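Local coordinates for oxidoreductase (Methanosarcina mazei, PDB 3KA7), which binds flavin-adenine dinucleotide and probably acts as an oxidoreductase of the flavin-containing amine oxidase family, at residues A[351-356]-A[360-365]. Numbering follows the deposited sequence.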
loop_
_atom_site.group_PDB
_atom_site.type_symbol
_atom_site.label_atom_id
_atom_site.label_comp_id
_atom_site.label_asym_id
_atom_site.label_seq_id
_atom_site.Cartn_x
_atom_site.Cartn_y
_atom_site.Cartn_z
ATOM N N GLU A 351 0.357 6.508 23.420
ATOM C CA GLU A 351 -0.023 5.748 24.609
ATOM C C GLU A 351 0.118 4.256 24.342
ATOM O O GLU A 351 0.580 3.503 25.209
ATOM C CB GLU A 351 -1.473 6.037 25.005
ATOM C CG GLU A 351 -1.726 7.487 25.360
ATOM C CD GLU A 351 -0.655 8.032 26.266
ATOM O OE1 GLU A 351 -0.526 7.527 27.403
ATOM O OE2 GLU A 351 0.073 8.957 25.837
ATOM N N ASP A 352 -0.286 3.829 23.139
ATOM C CA ASP A 352 -0.186 2.414 22.761
ATOM C C ASP A 352 1.244 1.894 22.847
ATOM O O ASP A 352 1.451 0.741 23.223
ATOM C CB ASP A 352 -0.680 2.158 21.325
ATOM C CG ASP A 352 -2.196 2.178 21.200
ATOM O OD1 ASP A 352 -2.899 1.963 22.213
ATOM O OD2 ASP A 352 -2.672 2.397 20.062
ATOM N N LEU A 353 2.203 2.725 22.434
ATOM C CA LEU A 353 3.630 2.367 22.415
ATOM C C LEU A 353 4.114 1.905 23.790
ATOM O O LEU A 353 4.896 0.965 23.908
ATOM C CB LEU A 353 4.472 3.564 21.963
ATOM C CG LEU A 353 4.333 4.013 20.510
ATOM C CD1 LEU A 353 5.285 5.179 20.221
ATOM C CD2 LEU A 353 4.616 2.838 19.587
ATOM N N LYS A 354 3.626 2.567 24.828
ATOM C CA LYS A 354 4.041 2.251 26.191
ATOM C C LYS A 354 3.560 0.866 26.612
ATOM O O LYS A 354 4.184 0.213 27.450
ATOM C CB LYS A 354 3.491 3.302 27.152
ATOM C CG LYS A 354 3.917 4.726 26.825
ATOM C CD LYS A 354 3.204 5.709 27.762
ATOM C CE LYS A 354 3.411 7.158 27.338
ATOM N NZ LYS A 354 2.872 8.077 28.381
ATOM N N GLU A 355 2.450 0.431 26.023
ATOM C CA GLU A 355 1.838 -0.856 26.360
ATOM C C GLU A 355 2.352 -1.976 25.462
ATOM O O GLU A 355 2.447 -3.129 25.880
ATOM C CB GLU A 355 0.309 -0.752 26.300
ATOM C CG GLU A 355 -0.260 0.222 27.346
ATOM C CD GLU A 355 -1.765 0.443 27.258
ATOM O OE1 GLU A 355 -2.424 -0.045 26.318
ATOM O OE2 GLU A 355 -2.295 1.132 28.150
ATOM N N ILE A 356 2.683 -1.626 24.223
ATOM C CA ILE A 356 3.264 -2.573 23.280
ATOM C C ILE A 356 4.718 -2.868 23.643
ATOM O O ILE A 356 5.150 -4.013 23.639
ATOM C CB ILE A 356 3.177 -2.045 21.819
ATOM C CG1 ILE A 356 1.709 -1.794 21.429
ATOM C CG2 ILE A 356 3.804 -3.037 20.872
ATOM C CD1 ILE A 356 1.539 -0.952 20.134
ATOM N N LYS A 360 11.092 -0.612 27.110
ATOM C CA LYS A 360 12.082 -0.693 26.042
ATOM C C LYS A 360 12.737 0.660 25.785
ATOM O O LYS A 360 12.179 1.718 26.107
ATOM C CB LYS A 360 11.467 -1.248 24.750
ATOM C CG LYS A 360 10.953 -2.662 24.885
ATOM C CD LYS A 360 12.093 -3.665 25.004
ATOM C CE LYS A 360 11.591 -5.083 24.778
ATOM N NZ LYS A 360 12.629 -6.090 25.175
ATOM N N ARG A 361 13.923 0.612 25.201
ATOM C CA ARG A 361 14.730 1.798 24.985
ATOM C C ARG A 361 14.597 2.278 23.541
ATOM O O ARG A 361 15.158 1.688 22.626
ATOM C CB ARG A 361 16.193 1.473 25.317
ATOM C CG ARG A 361 17.176 2.601 25.115
ATOM C CD ARG A 361 16.651 3.889 25.683
ATOM N NE ARG A 361 16.860 3.997 27.119
ATOM C CZ ARG A 361 17.876 4.647 27.685
ATOM N NH1 ARG A 361 18.797 5.240 26.939
ATOM N NH2 ARG A 361 17.972 4.698 29.002
ATOM N N TYR A 362 13.839 3.352 23.343
ATOM C CA TYR A 362 13.686 3.937 22.007
ATOM C C TYR A 362 13.272 5.396 22.141
ATOM O O TYR A 362 12.894 5.842 23.221
ATOM C CB TYR A 362 12.613 3.179 21.200
ATOM C CG TYR A 362 11.252 3.244 21.852
ATOM C CD1 TYR A 362 10.371 4.283 21.566
ATOM C CD2 TYR A 362 10.853 2.283 22.768
ATOM C CE1 TYR A 362 9.144 4.364 22.184
ATOM C CE2 TYR A 362 9.625 2.354 23.390
ATOM C CZ TYR A 362 8.772 3.399 23.084
ATOM O OH TYR A 362 7.554 3.484 23.699
ATOM N N GLU A 363 13.345 6.126 21.035
ATOM C CA GLU A 363 12.814 7.476 20.970
ATOM C C GLU A 363 11.931 7.587 19.737
ATOM O O GLU A 363 12.182 6.949 18.711
ATOM C CB GLU A 363 13.946 8.500 20.879
ATOM C CG GLU A 363 14.949 8.429 22.029
ATOM C CD GLU A 363 16.253 9.149 21.718
ATOM O OE1 GLU A 363 16.868 8.859 20.663
ATOM O OE2 GLU A 363 16.673 9.998 22.540
ATOM N N VAL A 364 10.895 8.394 19.835
ATOM C CA VAL A 364 10.097 8.685 18.657
ATOM C C VAL A 364 10.918 9.575 17.733
ATOM O O VAL A 364 11.351 10.663 18.126
ATOM C CB VAL A 364 8.798 9.384 19.049
ATOM C CG1 VAL A 364 8.019 9.797 17.800
ATOM C CG2 VAL A 364 7.971 8.475 19.971
ATOM N N LEU A 365 11.123 9.119 16.504
ATOM C CA LEU A 365 11.957 9.807 15.537
ATOM C C LEU A 365 11.153 10.792 14.697
ATOM O O LEU A 365 11.541 11.949 14.535
ATOM C CB LEU A 365 12.671 8.779 14.645
ATOM C CG LEU A 365 13.685 9.215 13.585
ATOM C CD1 LEU A 365 14.873 9.980 14.186
ATOM C CD2 LEU A 365 14.159 8.008 12.765
#
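Leu353 and Tyr362 join the last turns of helix 342-356 to the start of strand 362-370, which follows it after a short loop. The unit is a helix-loop-strand connection in the mixed-sheet part of this FAD-binding fold. The axes of helix segment 351-356 and strand segment 362-365 run nearly antiparallel, at 152°, and come within 11.5 Å of each other. The strand's backbone stays away from the helix, and Tyr362 spans most of the gap. Its CG lies between the backbone N and the carbonyl carbon (chi1 61°), and from there the ring reaches across to the helix. Tyr362 OH ends 3.5 Å from Leu353 CB and 3.7 Å from Leu353 O. The first is a van der Waals contact; the second is too long to count as a hydrogen bond. Leu353 CD1 comes obliquely to the ring and lies 4.4 Å from Tyr362 CE1. The same methyl meets Val364 CG2 at 4.3 Å. Lys354 takes little part, and its CB points away from the strand. Its extended chain carries NZ back along the helix to a salt bridge with Glu351 OE1, at 3.6 Å. Leu353 is buried, while Val364 and Lys354 are exposed, so the contact lies near the surface with Leu353 as its buried member. Asp352 and Glu355 form salt bridges with Arg305. Strand 362-370 is an outermost strand of the mixed sheet and pairs antiparallel with strand 280-288. Leu353 also rests on Ile284 and Leu286 of that neighbour and on Ile307 of strand 307-311.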